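Local structure of rutinosidase (Aspergillus niger, 6I1A) at residues E52-E57 with S105-Y109; W155-Y159 with P195-T200; T188-I192 with Y222-V226; L211-A216 with Q249-G253. The protein cleaves the disaccharide rutinose from its glycosides as a family 5 glycoside hydrolase, and probably also takes part in beta-glucan metabolism. One frame throughout, in Å; residues are numbered along the deposited sequence. Where two conformers were deposited one is given.

Interaction 1: residues E52-E57 with S105-Y109. With EDO (1,2-ethanediol), chain V.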
# COMPACT_ATOMS: atom_id res chain seq x y z
N GLU A 52 5.39 2.65 28.25
CA GLU A 52 5.70 3.61 29.30
C GLU A 52 4.78 3.33 30.50
O GLU A 52 5.26 3.42 31.66
CB GLU A 52 5.55 5.05 28.78
CG GLU A 52 5.82 6.09 29.85
CD GLU A 52 5.75 7.53 29.42
OE1 GLU A 52 5.76 7.81 28.21
OE2 GLU A 52 5.74 8.38 30.37
N TRP A 53 3.51 3.10 30.23
CA TRP A 53 2.50 2.77 31.28
C TRP A 53 3.04 1.68 32.21
O TRP A 53 3.12 1.88 33.44
CB TRP A 53 1.21 2.34 30.59
CG TRP A 53 0.07 2.05 31.52
CD1 TRP A 53 -0.10 0.93 32.28
CD2 TRP A 53 -1.16 2.81 31.65
NE1 TRP A 53 -1.32 0.97 32.92
CE2 TRP A 53 -1.99 2.09 32.55
CE3 TRP A 53 -1.62 4.02 31.13
CZ2 TRP A 53 -3.24 2.58 32.94
CZ3 TRP A 53 -2.87 4.47 31.47
CH2 TRP A 53 -3.66 3.76 32.37
N GLY A 54 3.48 0.56 31.66
CA GLY A 54 3.97 -0.57 32.47
C GLY A 54 5.32 -0.28 33.07
O GLY A 54 5.60 -0.79 34.18
N LEU A 55 6.21 0.45 32.41
CA LEU A 55 7.49 0.90 33.02
C LEU A 55 7.20 1.70 34.29
O LEU A 55 7.84 1.47 35.36
CB LEU A 55 8.29 1.70 32.00
CG LEU A 55 9.57 2.33 32.51
CD1 LEU A 55 10.62 2.33 31.39
CD2 LEU A 55 9.36 3.72 33.05
N CYS A 56 6.24 2.60 34.24
CA CYS A 56 5.92 3.44 35.41
C CYS A 56 5.30 2.58 36.50
O CYS A 56 5.69 2.77 37.69
CB CYS A 56 4.98 4.56 34.98
SG CYS A 56 4.91 5.95 36.12
N GLU A 57 4.39 1.70 36.14
CA GLU A 57 3.78 0.76 37.11
C GLU A 57 4.91 -0.05 37.77
O GLU A 57 4.93 -0.21 39.04
CB GLU A 57 2.79 -0.16 36.43
CG GLU A 57 2.15 -1.19 37.36
CD GLU A 57 0.84 -1.79 36.90
OE1 GLU A 57 0.48 -1.59 35.77
OE2 GLU A 57 0.18 -2.46 37.72
N SER A 105 -7.07 7.80 37.17
CA SER A 105 -7.09 6.42 36.63
C SER A 105 -5.93 6.19 35.65
O SER A 105 -5.93 5.15 35.00
CB SER A 105 -8.41 6.13 35.97
OG SER A 105 -8.66 7.04 34.92
N SER A 106 -4.98 7.13 35.57
CA SER A 106 -3.84 6.98 34.63
C SER A 106 -2.56 6.57 35.36
O SER A 106 -2.21 7.21 36.36
CB SER A 106 -3.61 8.25 33.86
OG SER A 106 -2.46 8.13 33.04
N GLN A 107 -1.89 5.54 34.84
CA GLN A 107 -0.57 5.09 35.35
C GLN A 107 0.56 5.90 34.74
O GLN A 107 1.73 5.74 35.18
CB GLN A 107 -0.30 3.64 35.04
CG GLN A 107 -0.30 2.68 36.18
CD GLN A 107 0.72 2.88 37.27
OE1 GLN A 107 1.64 3.75 37.31
NE2 GLN A 107 0.52 2.01 38.22
N LEU A 108 0.28 6.78 33.75
CA LEU A 108 1.35 7.64 33.25
C LEU A 108 1.71 8.69 34.29
O LEU A 108 0.79 9.17 35.00
CB LEU A 108 0.93 8.29 31.92
CG LEU A 108 0.65 7.30 30.79
CD1 LEU A 108 0.12 8.05 29.58
CD2 LEU A 108 1.87 6.47 30.45
N TYR A 109 2.97 9.08 34.32
CA TYR A 109 3.47 10.03 35.32
C TYR A 109 3.12 11.47 34.92
O TYR A 109 3.37 11.91 33.79
CB TYR A 109 4.99 9.90 35.45
CG TYR A 109 5.63 10.93 36.33
CD1 TYR A 109 5.35 10.96 37.71
CD2 TYR A 109 6.51 11.85 35.83
CE1 TYR A 109 5.93 11.92 38.51
CE2 TYR A 109 7.13 12.79 36.64
CZ TYR A 109 6.83 12.81 37.99
OH TYR A 109 7.43 13.78 38.76
C1 EDO V . -6.79 7.53 31.50
O1 EDO V . -8.03 8.01 32.11
C2 EDO V . -6.48 6.04 31.57
O2 EDO V . -7.13 5.16 30.57
O HOH W 1 3.87 10.82 31.24
O HOH W 2 4.84 7.61 32.76
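Gln107 lies across Trp53 and reaches on to Glu57, one turn further along helix 52-59. Its CB sits over one face of the indole, 3.5 Å from the centroid of the Trp53 five-membered ring and 14° off the normal. This is a CH-pi contact. Gln107 CG stays near the same ring, 3.8 Å from Trp53 NE1. A bend at chi2 (-61°) then turns the amide off the indole toward the helix backbone. Gln107 CD comes to 3.7 Å from Glu57 CA, and Gln107 NE2 to 3.6 Å from Glu57 CB. Gln107 OE1 lies 3.6 Å from Glu57 N. The amide and the Glu57 carboxylate are nearly parallel, with 16° between their planes. Cys56 SG, in a disulfide with Cys63, lies 3.3 Å from Gln107 O. Leu108 CG approaches Trp53 CE3 obliquely at 4.0 Å. Two waters donate to Glu52 OE2 and bridge it to Tyr109, one through the backbone O and the other through N. Gln33 N binds Glu52 OE1. Residues 105-109 belong to a beta-alpha loop of the TIM barrel, between strand 90-95 and helix 113-128, and helix 52-59 packs on it. Tyr109 packs on helix 63-73, and Leu55 on helix 39-45.

Interaction 2: residues W155-Y159 with P195-T200. With NAG (2-acetamido-2-deoxy-beta-D-glucopyranose), chain F; NAG (2-acetamido-2-deoxy-beta-D-glucopyranose), chain D; EDO (1,2-ethanediol), chain O.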
# COMPACT_ATOMS: atom_id res chain seq x y z
N TRP A 155 -7.54 1.08 23.50
CA TRP A 155 -8.31 1.76 22.43
C TRP A 155 -9.58 2.41 22.98
O TRP A 155 -10.47 2.73 22.24
CB TRP A 155 -8.67 0.78 21.31
CG TRP A 155 -7.60 0.30 20.38
CD1 TRP A 155 -7.25 0.91 19.21
CD2 TRP A 155 -6.85 -0.92 20.47
NE1 TRP A 155 -6.34 0.13 18.56
CE2 TRP A 155 -6.07 -0.99 19.30
CE3 TRP A 155 -6.78 -1.97 21.41
CZ2 TRP A 155 -5.21 -2.06 19.01
CZ3 TRP A 155 -5.96 -3.03 21.11
CH2 TRP A 155 -5.18 -3.07 19.94
N TYR A 156 -9.58 2.63 24.30
CA TYR A 156 -10.81 3.07 24.98
C TYR A 156 -11.24 4.48 24.61
O TYR A 156 -12.42 4.85 24.84
CB TYR A 156 -10.65 2.98 26.51
CG TYR A 156 -10.22 1.60 27.02
CD1 TYR A 156 -11.17 0.56 27.04
CD2 TYR A 156 -8.95 1.30 27.41
CE1 TYR A 156 -10.81 -0.71 27.52
CE2 TYR A 156 -8.58 0.04 27.89
CZ TYR A 156 -9.52 -0.96 27.90
OH TYR A 156 -9.15 -2.23 28.32
N TRP A 157 -10.35 5.30 24.07
CA TRP A 157 -10.69 6.68 23.70
C TRP A 157 -11.87 6.76 22.73
O TRP A 157 -12.71 7.67 22.82
CB TRP A 157 -9.46 7.34 23.12
CG TRP A 157 -9.62 8.76 22.66
CD1 TRP A 157 -9.43 9.86 23.43
CD2 TRP A 157 -9.85 9.21 21.32
NE1 TRP A 157 -9.59 10.99 22.67
CE2 TRP A 157 -9.80 10.62 21.35
CE3 TRP A 157 -10.05 8.60 20.09
CZ2 TRP A 157 -10.03 11.43 20.24
CZ3 TRP A 157 -10.21 9.39 18.97
CH2 TRP A 157 -10.15 10.78 19.03
N PHE A 158 -11.92 5.86 21.75
CA PHE A 158 -12.93 5.91 20.71
C PHE A 158 -14.35 5.82 21.29
O PHE A 158 -14.63 4.90 22.10
CB PHE A 158 -12.75 4.80 19.67
CG PHE A 158 -11.53 5.03 18.81
CD1 PHE A 158 -11.65 5.77 17.65
CD2 PHE A 158 -10.32 4.43 19.12
CE1 PHE A 158 -10.52 6.06 16.89
CE2 PHE A 158 -9.21 4.67 18.31
CZ PHE A 158 -9.33 5.46 17.20
N TYR A 159 -15.22 6.72 20.84
CA TYR A 159 -16.70 6.73 21.09
C TYR A 159 -16.99 6.93 22.58
O TYR A 159 -18.12 6.61 23.02
CB TYR A 159 -17.33 5.42 20.62
CG TYR A 159 -16.78 4.88 19.32
CD1 TYR A 159 -16.80 5.65 18.18
CD2 TYR A 159 -16.23 3.62 19.25
CE1 TYR A 159 -16.28 5.16 16.98
CE2 TYR A 159 -15.71 3.11 18.07
CZ TYR A 159 -15.70 3.90 16.94
OH TYR A 159 -15.14 3.37 15.80
N PRO A 195 -4.10 8.02 15.45
CA PRO A 195 -5.27 7.28 15.91
C PRO A 195 -5.51 6.08 15.00
O PRO A 195 -5.39 6.18 13.76
CB PRO A 195 -6.41 8.33 15.80
CG PRO A 195 -5.93 9.26 14.69
CD PRO A 195 -4.44 9.32 14.86
N ALA A 196 -5.88 4.94 15.57
CA ALA A 196 -6.12 3.70 14.82
C ALA A 196 -7.04 2.81 15.63
O ALA A 196 -6.71 2.54 16.78
CB ALA A 196 -4.81 3.04 14.51
N ASP A 197 -8.14 2.37 15.01
CA ASP A 197 -9.11 1.49 15.66
C ASP A 197 -9.13 0.12 15.04
O ASP A 197 -10.00 -0.71 15.46
CB ASP A 197 -10.53 2.06 15.67
CG ASP A 197 -11.12 2.14 14.30
OD1 ASP A 197 -10.37 2.16 13.33
OD2 ASP A 197 -12.38 2.22 14.19
N ASN A 198 -8.29 -0.19 14.04
CA ASN A 198 -8.40 -1.48 13.31
C ASN A 198 -7.04 -2.15 13.22
O ASN A 198 -6.83 -2.96 12.27
CB ASN A 198 -9.00 -1.30 11.94
CG ASN A 198 -9.41 -2.61 11.32
OD1 ASN A 198 -9.94 -3.49 12.01
ND2 ASN A 198 -9.14 -2.76 10.01
N ASN A 199 -6.16 -1.94 14.18
CA ASN A 199 -4.77 -2.45 14.15
C ASN A 199 -4.53 -3.57 15.17
O ASN A 199 -3.37 -3.76 15.58
CB ASN A 199 -3.78 -1.30 14.29
CG ASN A 199 -3.91 -0.57 15.62
OD1 ASN A 199 -5.04 -0.22 15.97
ND2 ASN A 199 -2.80 -0.35 16.28
N THR A 200 -5.54 -4.38 15.48
CA THR A 200 -5.26 -5.57 16.33
C THR A 200 -4.30 -6.50 15.59
O THR A 200 -3.43 -7.07 16.26
CB THR A 200 -6.51 -6.30 16.74
OG1 THR A 200 -7.20 -6.71 15.58
CG2 THR A 200 -7.45 -5.43 17.53
C1 NAG F . -9.47 -4.02 9.36
C2 NAG F . -10.03 -3.79 7.94
C3 NAG F . -10.16 -5.19 7.25
C4 NAG F . -8.84 -5.93 7.28
C5 NAG F . -8.41 -6.10 8.72
C6 NAG F . -7.09 -6.82 8.84
C7 NAG F . -11.44 -1.83 7.62
C8 NAG F . -12.86 -1.30 7.64
N2 NAG F . -11.29 -3.09 7.98
O3 NAG F . -10.51 -4.96 5.87
O4 NAG F . -9.08 -7.29 6.78
O5 NAG F . -8.26 -4.75 9.27
O6 NAG F . -6.79 -7.19 10.19
O7 NAG F . -10.48 -1.09 7.35
C1 NAG D . -15.03 5.41 29.01
C2 NAG D . -16.27 5.19 29.87
C3 NAG D . -15.76 4.99 31.31
C4 NAG D . -14.77 3.86 31.35
C5 NAG D . -13.56 4.07 30.43
C6 NAG D . -12.66 2.84 30.30
C7 NAG D . -18.36 6.24 29.25
C8 NAG D . -19.10 7.53 29.30
N2 NAG D . -17.17 6.29 29.80
O3 NAG D . -16.89 4.56 32.13
O4 NAG D . -14.20 3.75 32.69
O5 NAG D . -14.09 4.34 29.12
O6 NAG D . -11.47 3.29 29.65
O7 NAG D . -18.79 5.18 28.77
C1 EDO O . -1.07 -3.73 20.20
O1 EDO O . -0.23 -4.86 19.95
C2 EDO O . -1.66 -3.35 18.90
O2 EDO O . -2.25 -4.43 18.18
O HOH W 3 -14.04 1.12 15.82
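Trp155 turns the edge of its indole to the loop 195-200. NE1 donates to Asn199 OD1 at 2.9 Å, with an N-H...O angle of 151°. The acceptor lies close to the ring plane, while the amide is turned 74° to it. Asn199 is steadied at its other end, since ND2 binds Asn144 O. Ala196 O meets the same edge of the indole, 3.0 Å from Trp155 CD1.

Phe158 and Asp197 bury nearly equal areas, after Trp155. The Phe158 ring is held between two neighbours. Asp197 CB lies over one face, 3.9 Å from the centroid of the Phe158 ring, and makes a CH-pi contact. Trp157 CE3 lies over the opposite face. Pro195 CB adds a contact with Phe158 CZ at 4.3 Å.

Asp197 has CG between the backbone N and the carbonyl carbon (chi1 67°), which directs its carboxylate toward Tyr159. A water donates to Asp197 OD2 at 2.6 Å. Its link to Tyr159 is doubtful, because that residue has two conformers. Asp197 OD2 also pairs with Thr212 OG1. Next to it, Asn198 carries an N-linked glycan on ND2.

Both segments are loops that follow parallel strands of a TIM barrel. Such loops line the active-site end of family 5 hydrolases. Pro195 closes an Asn-Glu-Pro sequence; in family 5 relatives the glutamate of this motif is the acid/base.

Interaction 3: residues T188-I192 with Y222-V226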
# COMPACT_ATOMS: atom_id res chain seq x y z
N THR A 188 2.58 25.66 16.93
CA THR A 188 1.52 24.92 16.25
C THR A 188 1.02 23.85 17.20
O THR A 188 1.80 23.17 17.84
CB THR A 188 1.98 24.36 14.90
OG1 THR A 188 2.19 25.45 14.01
CG2 THR A 188 1.07 23.34 14.31
N LEU A 189 -0.31 23.68 17.29
CA LEU A 189 -0.92 22.70 18.20
C LEU A 189 -1.33 21.45 17.43
O LEU A 189 -2.13 21.53 16.46
CB LEU A 189 -2.16 23.36 18.83
CG LEU A 189 -2.77 22.67 20.02
CD1 LEU A 189 -3.64 23.66 20.87
CD2 LEU A 189 -3.64 21.56 19.59
N GLU A 190 -0.81 20.30 17.83
CA GLU A 190 -1.13 19.00 17.22
C GLU A 190 -1.85 18.11 18.23
O GLU A 190 -1.23 17.58 19.17
CB GLU A 190 0.15 18.28 16.75
CG GLU A 190 -0.17 17.02 15.98
CD GLU A 190 1.00 16.45 15.22
OE1 GLU A 190 2.16 16.61 15.65
OE2 GLU A 190 0.74 15.90 14.12
N PRO A 191 -3.19 17.99 18.11
CA PRO A 191 -3.97 17.41 19.21
C PRO A 191 -4.19 15.90 19.22
O PRO A 191 -4.82 15.36 20.13
CB PRO A 191 -5.33 18.13 18.98
CG PRO A 191 -5.44 18.24 17.51
CD PRO A 191 -4.02 18.65 17.11
N ILE A 192 -3.64 15.21 18.22
CA ILE A 192 -3.70 13.73 18.22
C ILE A 192 -2.54 13.22 17.38
O ILE A 192 -2.04 13.95 16.50
CB ILE A 192 -5.08 13.22 17.70
CG1 ILE A 192 -5.37 11.77 18.14
CG2 ILE A 192 -5.22 13.39 16.21
CD1 ILE A 192 -6.87 11.43 18.05
N TYR A 222 -13.61 14.99 17.10
CA TYR A 222 -12.60 15.54 18.02
C TYR A 222 -11.85 16.68 17.35
O TYR A 222 -11.68 17.75 17.96
CB TYR A 222 -11.65 14.43 18.45
CG TYR A 222 -10.48 14.91 19.25
CD1 TYR A 222 -10.63 15.46 20.49
CD2 TYR A 222 -9.17 14.82 18.73
CE1 TYR A 222 -9.52 15.86 21.23
CE2 TYR A 222 -8.07 15.25 19.46
CZ TYR A 222 -8.23 15.76 20.72
OH TYR A 222 -7.18 16.14 21.48
N ILE A 223 -11.37 16.49 16.13
CA ILE A 223 -10.59 17.57 15.48
C ILE A 223 -11.46 18.82 15.26
O ILE A 223 -10.99 19.95 15.44
CB ILE A 223 -9.94 17.10 14.18
CG1 ILE A 223 -8.98 15.91 14.42
CG2 ILE A 223 -9.23 18.29 13.53
CD1 ILE A 223 -7.80 16.25 15.30
N ARG A 224 -12.69 18.62 14.89
CA ARG A 224 -13.62 19.78 14.74
C ARG A 224 -13.77 20.48 16.09
O ARG A 224 -13.78 21.73 16.11
CB ARG A 224 -14.97 19.29 14.22
CG ARG A 224 -14.97 19.03 12.74
CD ARG A 224 -16.32 18.53 12.25
NE ARG A 224 -16.35 18.63 10.80
CZ ARG A 224 -17.12 17.91 10.00
NH1 ARG A 224 -17.03 18.09 8.68
NH2 ARG A 224 -18.00 17.03 10.48
N ALA A 225 -13.90 19.75 17.19
CA ALA A 225 -13.98 20.39 18.50
C ALA A 225 -12.71 21.16 18.86
O ALA A 225 -12.76 22.26 19.48
CB ALA A 225 -14.32 19.40 19.56
N VAL A 226 -11.54 20.57 18.55
CA VAL A 226 -10.27 21.25 18.84
C VAL A 226 -10.13 22.53 17.99
O VAL A 226 -9.75 23.56 18.50
CB VAL A 226 -9.07 20.31 18.60
CG1 VAL A 226 -7.78 21.14 18.65
CG2 VAL A 226 -9.10 19.17 19.61
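Tyr222 OH donates to Pro191 O at 2.8 Å. The hydroxyl meets the carbonyl from one side, at a C=O...O angle of 131°, and is tilted 30° from the carbonyl plane. With chi1 at 173° the Tyr222 ring swings away from the helix and across to Pro191. Val226, one turn further on, lies over part of one ring face with CG2.

The pyrrolidine of Pro191 packs on the same helix. Its CG touches Ile223 CD1 at 3.8 Å and Val226 CG1 at 3.9 Å. This is the beta-alpha packing of a TIM barrel. Strand 187-190 belongs to the inner barrel, and helix 213-233 is the next long helix along the chain, on its outer side. Side chains on the strand alternate accordingly. Leu189 points toward the helix and reaches Val226 CG1 with CD2 at 4.3 Å. Glu190 points away from it and forms a salt bridge with Arg92.

Ile192 continues the apolar surface beyond Pro191. Its CB lies 4.0 Å from Tyr222 CE2 and approaches that ring obliquely. Its CG2 branch meets Ile223 CD1 at 4.0 Å, and these two side chains cross at about a right angle. All six touching residues are buried. Ile171 of helix 161-179 touches both Pro191 and Tyr222, while Ile223 packs on Phe241 of strand 239-241.

Interaction 4: residues L211-A216 with Q249-G253. With EDO (1,2-ethanediol), chain P.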
# COMPACT_ATOMS: atom_id res chain seq x y z
N LEU A 211 -7.53 2.54 10.28
CA LEU A 211 -8.64 3.38 10.81
C LEU A 211 -9.89 3.14 9.98
O LEU A 211 -9.85 3.40 8.75
CB LEU A 211 -8.19 4.85 10.83
CG LEU A 211 -9.20 5.86 11.42
CD1 LEU A 211 -9.38 5.64 12.94
CD2 LEU A 211 -8.75 7.29 11.14
N THR A 212 -10.94 2.66 10.62
CA THR A 212 -12.24 2.44 9.95
C THR A 212 -12.98 3.76 9.75
O THR A 212 -12.64 4.78 10.34
CB THR A 212 -13.15 1.47 10.70
OG1 THR A 212 -13.64 2.14 11.88
CG2 THR A 212 -12.43 0.22 11.10
N ASP A 213 -14.00 3.78 8.87
CA ASP A 213 -14.83 4.98 8.71
C ASP A 213 -15.51 5.34 10.03
O ASP A 213 -15.62 6.55 10.34
CB ASP A 213 -15.88 4.76 7.61
CG ASP A 213 -15.38 5.01 6.18
OD1 ASP A 213 -14.31 5.69 5.92
OD2 ASP A 213 -16.08 4.51 5.28
N HIS A 214 -15.93 4.37 10.82
CA HIS A 214 -16.55 4.63 12.13
C HIS A 214 -15.52 5.34 13.04
O HIS A 214 -15.86 6.33 13.69
CB HIS A 214 -16.97 3.28 12.71
CG HIS A 214 -17.81 3.29 13.92
ND1 HIS A 214 -17.41 2.67 15.11
CD2 HIS A 214 -19.06 3.78 14.14
CE1 HIS A 214 -18.37 2.79 16.01
NE2 HIS A 214 -19.38 3.52 15.46
N GLY A 215 -14.31 4.79 13.15
CA GLY A 215 -13.28 5.45 13.96
C GLY A 215 -12.94 6.80 13.41
O GLY A 215 -12.73 7.73 14.19
N ALA A 216 -12.86 6.94 12.09
CA ALA A 216 -12.54 8.23 11.47
C ALA A 216 -13.60 9.29 11.78
O ALA A 216 -13.26 10.48 11.99
CB ALA A 216 -12.42 8.07 9.99
N GLN A 249 -6.23 13.50 1.06
CA GLN A 249 -7.44 13.62 0.24
C GLN A 249 -8.67 13.08 0.97
O GLN A 249 -9.80 13.54 0.76
CB GLN A 249 -7.28 12.83 -1.08
CG GLN A 249 -5.92 12.97 -1.80
CD GLN A 249 -4.69 12.22 -1.35
OE1 GLN A 249 -3.87 12.71 -0.58
NE2 GLN A 249 -4.30 11.14 -2.05
N TYR A 250 -8.50 12.06 1.83
CA TYR A 250 -9.60 11.45 2.58
C TYR A 250 -10.28 12.48 3.45
O TYR A 250 -11.52 12.39 3.67
CB TYR A 250 -9.10 10.29 3.44
CG TYR A 250 -10.12 9.60 4.30
CD1 TYR A 250 -10.82 8.51 3.84
CD2 TYR A 250 -10.33 9.97 5.63
CE1 TYR A 250 -11.76 7.88 4.62
CE2 TYR A 250 -11.22 9.32 6.44
CZ TYR A 250 -11.98 8.30 5.92
OH TYR A 250 -12.83 7.67 6.76
N TRP A 251 -9.51 13.40 4.03
CA TRP A 251 -10.03 14.34 5.04
C TRP A 251 -10.33 15.72 4.44
O TRP A 251 -10.96 16.53 5.09
CB TRP A 251 -9.00 14.55 6.17
CG TRP A 251 -8.55 13.31 6.87
CD1 TRP A 251 -7.36 12.67 6.76
CD2 TRP A 251 -9.24 12.65 7.94
NE1 TRP A 251 -7.30 11.60 7.63
CE2 TRP A 251 -8.43 11.59 8.39
CE3 TRP A 251 -10.52 12.84 8.50
CZ2 TRP A 251 -8.83 10.74 9.41
CZ3 TRP A 251 -10.89 12.00 9.52
CH2 TRP A 251 -10.07 10.97 9.97
N GLU A 252 -9.81 16.01 3.26
CA GLU A 252 -9.90 17.38 2.63
C GLU A 252 -11.32 17.94 2.59
O GLU A 252 -11.46 19.17 2.89
CB GLU A 252 -9.36 17.33 1.19
CG GLU A 252 -7.88 17.41 1.18
CD GLU A 252 -7.30 17.35 -0.23
OE1 GLU A 252 -8.08 17.43 -1.18
OE2 GLU A 252 -6.09 17.29 -0.33
N GLY A 253 -12.28 17.11 2.20
CA GLY A 253 -13.68 17.51 2.04
C GLY A 253 -14.31 17.83 3.36
O GLY A 253 -15.42 18.42 3.36
C1 EDO P . -3.38 8.03 -4.23
O1 EDO P . -2.96 9.38 -4.54
C2 EDO P . -4.87 7.98 -4.23
O2 EDO P . -5.48 9.18 -3.73
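Ala216 CB packs against both aromatic residues of the short, weakly bonded helix 248-252. It lies 3.3 Å from Tyr250 OH, at the edge of that ring, and 3.7 Å from Trp251 CH2. Leu211 CD2 meets the edge of the Trp251 indole, 3.9 Å from CZ2. The two aromatic rings also pack on each other, with Tyr250 CD2 over the face of Trp251. Trp251 NE1 is bound to Gly243 O, which helps fix the turn of the indole. This is the tight, buried part.

The other side is more open. Asp213 is exposed, and its OD1 accepts from Tyr250 OH at 2.6 Å. The hydroxyl comes on the anti side, 18° out of the carboxylate plane, and the ring is nearly coplanar with the carboxylate. Lys246 makes a cation-pi contact with Tyr250. Tyr310 of the second subunit packs on Asp213.

Thr212 is the N-cap of helix 213-233. Its OG1 accepts from Gly215 N at 3.0 Å, almost in line. The helix start may also help to stabilise the charge of Asp213. The whole is an N-capped helix start packed on a helical turn in the loop after strand 239-241 of the TIM barrel.

How the interactions relate
From the N terminus, interaction 1 comes first. It closes the chain from helix 52-59 to the loop after strand 90-95 and is complete before the others begin. Interaction 2 then joins the loops after strands 131-136 and 187-190. Interaction 3 crosses it, since 188-192 lies between 155-159 and 195-200, while 222-226 lies after both. Interaction 4 crosses interaction 3 in turn, but follows interaction 2 in series. Interactions 3 and 4 share helix 213-233, at different turns. Trp157 of interaction 2 packs on Ile192 and Tyr222 of interaction 3. Interactions 2 to 4 tie the loops after strands 131-136, 187-190 and 239-241 to helix 213-233 and to each other, while interaction 1 stands apart.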